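Local structure of pngf-ii (Elizabethkingia meningoseptica, 4R4X) at residues A[1-6]-A[26-31]; A[117-122]-A[132-137]. The protein is a bacterial peptide:N-glycosidase that probably releases N-linked glycans from glycoproteins by hydrolysing the bond between the sugar and its asparagine. All coordinates share one frame; numbering follows the deposited sequence.

Interaction 1: residues A[1-6]-A[26-31]; sequences AQTYEI and ITNSDK
An antiparallel strand pairing at the N-terminus of the chain brings Y4 opposite T27 and E5 opposite I26, joining strands 3-12 and 23-27. Y4 and T27 form a hydrogen-bonded pair: Y4 N donates to T27 O at 2.8 Å, and T27 N returns the bond to Y4 O at 2.9 Å. The adjoining E5–I26 pair is non-hydrogen-bonded, and there the CA of I26 comes close to Y4 O in a CA-H...O contact. Side-chain packing differs on the two faces. On the face of E5 and I26, the methyls T3 CG2 and I26 CG2 meet at 3.6 Å; each methyl lies anti to its own backbone N, which for T3 goes with OG1 beside that N, chi1 -63°. On the face of Y4 and T27, the end of the I6 side chain swings in, so that CD1 rests on T27 CG2 at 3.9 Å. The T27 hydroxyl serves another partner, probably hydrogen bonding to the carbonyl of K122, while the E5 carboxylate forms a salt bridge with K40.

Toward the chain terminus the direct pairing gives way to a water. It donates to Q2 O at 2.6 Å and accepts from S29 N at 2.9 Å, bridging the backbones where N28 CB comes within 3.3 Å of Q2 O. The Q2 amide folds over to the carbonyl of the next residue, NE2 pointing almost straight at T3 O (N-H...O 178°), which lies in the amide plane. Beyond the water, A1 CB touches S29 OG at 3.5 Å. T3 and E5 also bond through their backbones to I154 and K152, which places strand 3-12 between strands 23-27 and 144-154, an arrangement characteristic of an inner strand with antiparallel neighbours on both edges, here in the N-terminal domain.

Interaction 2: residues A[117-122]-A[132-137]; sequences NDLKVK and LGLVLK
N117 reaches from the first position of a type I beta turn, N117 to K120, to the backbone of L132 and G133. Its CB carries CG anti to the carbonyl carbon, chi1 -79°, and CG lies 3.8 Å from L132 O. At the tip the two amide atoms divide their work. ND2 donates to L132 O at 3.1 Å, with an N-H...O angle of 161°; the donor lies in the carbonyl plane and the acceptor close to the amide plane of N117. OD1 instead lies against G133 CA at 3.4 Å, where an alpha-carbon without a side chain receives it. Further along, K122 CA makes a CA-H...O contact with G133 O at 3.3 Å, and K122 CB and CG lie against the same glycine before the extended chain carries NZ to a salt bridge with D131. The apolar part is small: L119 CD1 meets L134 CD2 at 4.0 Å. G133 N is buried without a partner in the model. One in-plane amide bond and light methyl packing, rather than strand pairing between the two segments, thus hold the loop to the residues leading into strand 134-140 and to its first residue.

Overall arrangement
Both interactions belong to the N-terminal domain, and their centres lie about 10 Å apart. Interaction 1 is the more buried and joins two strands by paired backbone bonds, whereas interaction 2 is partly buried and brings a loop to the beginning of a strand through an asparagine amide. The two meet directly: besides the hydroxyl tie from T27 to K122, T27 CG2 packs on V121 CG2, and the Y4 side chain lies against L119. The loop of 117-122 therefore covers the Y4 and T27 face of the strand pair, while L134 touches I6, so that apolar side chains of both contacts meet.

Interaction 1: residues A[1-6]-A[26-31]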
loop_
_atom_site.group_PDB
_atom_site.type_symbol
_atom_site.label_atom_id
_atom_site.label_comp_id
_atom_site.label_asym_id
_atom_site.label_seq_id
_atom_site.Cartn_x
_atom_site.Cartn_y
_atom_site.Cartn_z
ATOM N N ALA A 1 -38.807 -26.638 22.448
ATOM C CA ALA A 1 -37.695 -26.724 21.465
ATOM C C ALA A 1 -36.380 -26.854 22.215
ATOM O O ALA A 1 -35.799 -25.865 22.606
ATOM C CB ALA A 1 -37.689 -25.483 20.579
ATOM N N GLN A 2 -35.924 -28.081 22.435
ATOM C CA GLN A 2 -34.678 -28.318 23.140
ATOM C C GLN A 2 -33.498 -27.774 22.331
ATOM O O GLN A 2 -33.437 -27.943 21.099
ATOM C CB GLN A 2 -34.475 -29.808 23.389
ATOM C CG GLN A 2 -33.152 -30.175 24.049
ATOM C CD GLN A 2 -33.096 -29.793 25.515
ATOM O OE1 GLN A 2 -33.957 -30.197 26.280
ATOM N NE2 GLN A 2 -32.067 -29.023 25.918
ATOM N N THR A 3 -32.584 -27.129 23.047
ATOM C CA THR A 3 -31.345 -26.624 22.483
ATOM C C THR A 3 -30.189 -27.567 22.748
ATOM O O THR A 3 -30.032 -28.072 23.872
ATOM C CB THR A 3 -31.029 -25.238 23.071
ATOM O OG1 THR A 3 -32.068 -24.354 22.683
ATOM C CG2 THR A 3 -29.697 -24.698 22.567
ATOM N N TYR A 4 -29.349 -27.774 21.729
ATOM C CA TYR A 4 -28.165 -28.621 21.872
ATOM C C TYR A 4 -26.897 -27.874 21.510
ATOM O O TYR A 4 -26.900 -27.017 20.649
ATOM C CB TYR A 4 -28.251 -29.851 20.970
ATOM C CG TYR A 4 -29.435 -30.726 21.247
ATOM C CD1 TYR A 4 -30.634 -30.487 20.616
ATOM C CD2 TYR A 4 -29.349 -31.794 22.136
ATOM C CE1 TYR A 4 -31.739 -31.277 20.861
ATOM C CE2 TYR A 4 -30.456 -32.599 22.392
ATOM C CZ TYR A 4 -31.642 -32.330 21.747
ATOM O OH TYR A 4 -32.770 -33.083 21.967
ATOM N N GLU A 5 -25.804 -28.254 22.147
ATOM C CA GLU A 5 -24.493 -27.710 21.864
ATOM C C GLU A 5 -23.619 -28.834 21.374
ATOM O O GLU A 5 -23.440 -29.819 22.088
ATOM C CB GLU A 5 -23.910 -27.124 23.140
ATOM C CG GLU A 5 -22.471 -26.669 23.040
ATOM C CD GLU A 5 -22.161 -25.566 24.051
ATOM O OE1 GLU A 5 -23.096 -25.147 24.786
ATOM O OE2 GLU A 5 -21.002 -25.119 24.112
ATOM N N ILE A 6 -23.101 -28.707 20.159
ATOM C CA ILE A 6 -22.226 -29.711 19.581
ATOM C C ILE A 6 -20.826 -29.164 19.406
ATOM O O ILE A 6 -20.637 -28.074 18.838
ATOM C CB ILE A 6 -22.744 -30.188 18.206
ATOM C CG1 ILE A 6 -24.206 -30.662 18.320
ATOM C CG2 ILE A 6 -21.835 -31.299 17.675
ATOM C CD1 ILE A 6 -25.240 -29.577 18.101
ATOM N N ILE A 26 -24.540 -24.343 18.210
ATOM C CA ILE A 26 -25.634 -24.344 19.167
ATOM C C ILE A 26 -26.935 -24.247 18.407
ATOM O O ILE A 26 -27.119 -23.336 17.586
ATOM C CB ILE A 26 -25.517 -23.195 20.172
ATOM C CG1 ILE A 26 -24.202 -23.324 20.940
ATOM C CG2 ILE A 26 -26.705 -23.215 21.125
ATOM C CD1 ILE A 26 -23.907 -22.156 21.851
ATOM N N THR A 27 -27.849 -25.178 18.656
ATOM C CA THR A 27 -28.990 -25.294 17.778
ATOM C C THR A 27 -30.254 -25.781 18.466
ATOM O O THR A 27 -30.191 -26.579 19.399
ATOM C CB THR A 27 -28.625 -26.224 16.599
ATOM O OG1 THR A 27 -29.637 -26.140 15.598
ATOM C CG2 THR A 27 -28.467 -27.670 17.053
ATOM N N ASN A 28 -31.384 -25.260 18.011
ATOM C CA ASN A 28 -32.699 -25.780 18.349
ATOM C C ASN A 28 -33.546 -25.694 17.087
ATOM O O ASN A 28 -33.042 -25.285 16.033
ATOM C CB ASN A 28 -33.321 -25.030 19.555
ATOM C CG ASN A 28 -33.387 -23.513 19.364
ATOM O OD1 ASN A 28 -33.045 -22.731 20.246
ATOM N ND2 ASN A 28 -33.832 -23.105 18.234
ATOM N N SER A 29 -34.825 -26.046 17.163
ATOM C CA SER A 29 -35.652 -26.083 15.954
ATOM C C SER A 29 -35.915 -24.717 15.315
ATOM O O SER A 29 -36.368 -24.675 14.181
ATOM C CB SER A 29 -36.973 -26.806 16.217
ATOM O OG SER A 29 -37.741 -26.105 17.177
ATOM N N ASP A 30 -35.641 -23.619 16.022
ATOM C CA ASP A 30 -35.898 -22.254 15.506
ATOM C C ASP A 30 -34.663 -21.528 14.937
ATOM O O ASP A 30 -34.776 -20.802 13.958
ATOM C CB ASP A 30 -36.471 -21.359 16.613
ATOM C CG ASP A 30 -37.780 -21.891 17.185
ATOM O OD1 ASP A 30 -38.709 -22.131 16.392
ATOM O OD2 ASP A 30 -37.866 -22.061 18.418
ATOM N N LYS A 31 -33.513 -21.721 15.576
ATOM C CA LYS A 31 -32.287 -20.962 15.294
ATOM C C LYS A 31 -31.064 -21.845 15.489
ATOM O O LYS A 31 -31.054 -22.672 16.400
ATOM C CB LYS A 31 -32.134 -19.806 16.289
ATOM C CG LYS A 31 -33.207 -18.743 16.252
ATOM C CD LYS A 31 -32.916 -17.730 15.165
ATOM C CE LYS A 31 -34.169 -17.006 14.724
ATOM N NZ LYS A 31 -33.726 -15.833 13.928
HETATM O O HOH W 1 -35.385 -27.863 19.312
#

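Interaction 2: residues A[117-122]-A[132-137]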
loop_
_atom_site.group_PDB
_atom_site.type_symbol
_atom_site.label_atom_id
_atom_site.label_comp_id
_atom_site.label_asym_id
_atom_site.label_seq_id
_atom_site.Cartn_x
_atom_site.Cartn_y
_atom_site.Cartn_z
ATOM N N ASN A 117 -30.821 -37.088 11.758
ATOM C CA ASN A 117 -32.080 -36.411 12.032
ATOM C C ASN A 117 -32.740 -36.889 13.308
ATOM O O ASN A 117 -33.891 -36.549 13.578
ATOM C CB ASN A 117 -33.002 -36.513 10.833
ATOM C CG ASN A 117 -32.630 -35.498 9.762
ATOM O OD1 ASN A 117 -32.737 -34.293 9.977
ATOM N ND2 ASN A 117 -32.156 -35.970 8.650
ATOM N N ASP A 118 -31.960 -37.573 14.143
ATOM C CA ASP A 118 -32.456 -38.159 15.389
ATOM C C ASP A 118 -33.024 -37.109 16.358
ATOM O O ASP A 118 -33.953 -37.394 17.116
ATOM C CB ASP A 118 -31.339 -38.939 16.101
ATOM C CG ASP A 118 -30.995 -40.300 15.424
ATOM O OD1 ASP A 118 -31.392 -40.553 14.269
ATOM O OD2 ASP A 118 -30.276 -41.102 16.068
ATOM N N LEU A 119 -32.450 -35.910 16.355
ATOM C CA LEU A 119 -32.791 -34.894 17.343
ATOM C C LEU A 119 -33.743 -33.817 16.834
ATOM O O LEU A 119 -34.029 -32.866 17.564
ATOM C CB LEU A 119 -31.515 -34.216 17.870
ATOM C CG LEU A 119 -30.503 -35.077 18.606
ATOM C CD1 LEU A 119 -29.206 -34.324 18.847
ATOM C CD2 LEU A 119 -31.055 -35.592 19.926
ATOM N N LYS A 120 -34.227 -33.934 15.600
ATOM C CA LYS A 120 -35.168 -32.943 15.039
ATOM C C LYS A 120 -34.617 -31.506 15.173
ATOM O O LYS A 120 -35.353 -30.554 15.480
ATOM C CB LYS A 120 -36.559 -33.053 15.680
ATOM C CG LYS A 120 -37.205 -34.429 15.539
ATOM C CD LYS A 120 -36.976 -35.289 16.776
ATOM C CE LYS A 120 -37.306 -36.760 16.534
ATOM N NZ LYS A 120 -38.753 -36.972 16.232
ATOM N N VAL A 121 -33.303 -31.389 14.969
ATOM C CA VAL A 121 -32.623 -30.113 14.830
ATOM C C VAL A 121 -31.585 -30.290 13.727
ATOM O O VAL A 121 -31.228 -31.426 13.358
ATOM C CB VAL A 121 -31.928 -29.633 16.110
ATOM C CG1 VAL A 121 -32.919 -29.457 17.261
ATOM C CG2 VAL A 121 -30.773 -30.547 16.495
ATOM N N LYS A 122 -31.142 -29.164 13.182
ATOM C CA LYS A 122 -30.145 -29.154 12.123
ATOM C C LYS A 122 -28.934 -28.376 12.601
ATOM O O LYS A 122 -29.000 -27.709 13.611
ATOM C CB LYS A 122 -30.726 -28.541 10.862
ATOM C CG LYS A 122 -31.830 -29.398 10.266
ATOM C CD LYS A 122 -32.446 -28.803 9.013
ATOM C CE LYS A 122 -33.500 -29.768 8.473
ATOM N NZ LYS A 122 -34.131 -29.236 7.245
ATOM N N LEU A 132 -29.655 -30.552 5.591
ATOM C CA LEU A 132 -29.876 -32.021 5.539
ATOM C C LEU A 132 -30.278 -32.621 6.877
ATOM O O LEU A 132 -30.999 -33.623 6.936
ATOM C CB LEU A 132 -28.627 -32.758 5.071
ATOM C CG LEU A 132 -28.113 -32.466 3.653
ATOM C CD1 LEU A 132 -26.792 -33.192 3.436
ATOM C CD2 LEU A 132 -29.133 -32.859 2.596
ATOM N N GLY A 133 -29.768 -32.024 7.951
ATOM C CA GLY A 133 -29.911 -32.555 9.283
ATOM C C GLY A 133 -28.850 -31.917 10.154
ATOM O O GLY A 133 -28.387 -30.810 9.864
ATOM N N LEU A 134 -28.501 -32.596 11.240
ATOM C CA LEU A 134 -27.390 -32.196 12.099
ATOM C C LEU A 134 -26.131 -32.919 11.638
ATOM O O LEU A 134 -26.006 -34.138 11.800
ATOM C CB LEU A 134 -27.705 -32.506 13.566
ATOM C CG LEU A 134 -26.535 -32.330 14.532
ATOM C CD1 LEU A 134 -25.999 -30.892 14.534
ATOM C CD2 LEU A 134 -26.994 -32.754 15.909
ATOM N N VAL A 135 -25.205 -32.161 11.064
ATOM C CA VAL A 135 -23.974 -32.708 10.522
ATOM C C VAL A 135 -23.024 -33.009 11.662
ATOM O O VAL A 135 -22.631 -32.104 12.395
ATOM C CB VAL A 135 -23.320 -31.738 9.516
ATOM C CG1 VAL A 135 -21.978 -32.262 9.040
ATOM C CG2 VAL A 135 -24.245 -31.503 8.325
ATOM N N LEU A 136 -22.638 -34.268 11.802
ATOM C CA LEU A 136 -21.731 -34.684 12.874
ATOM C C LEU A 136 -20.305 -34.982 12.422
ATOM O O LEU A 136 -19.417 -35.140 13.257
ATOM C CB LEU A 136 -22.316 -35.884 13.625
ATOM C CG LEU A 136 -23.633 -35.606 14.344
ATOM C CD1 LEU A 136 -24.080 -36.905 15.006
ATOM C CD2 LEU A 136 -23.480 -34.477 15.369
ATOM N N LYS A 137 -20.079 -35.049 11.118
ATOM C CA LYS A 137 -18.758 -35.267 10.575
ATOM C C LYS A 137 -18.696 -34.786 9.122
ATOM O O LYS A 137 -19.613 -35.062 8.331
ATOM C CB LYS A 137 -18.420 -36.754 10.611
ATOM C CG LYS A 137 -17.058 -37.117 10.041
ATOM C CD LYS A 137 -16.760 -38.579 10.362
ATOM C CE LYS A 137 -15.624 -39.115 9.518
ATOM N NZ LYS A 137 -15.460 -40.581 9.789
#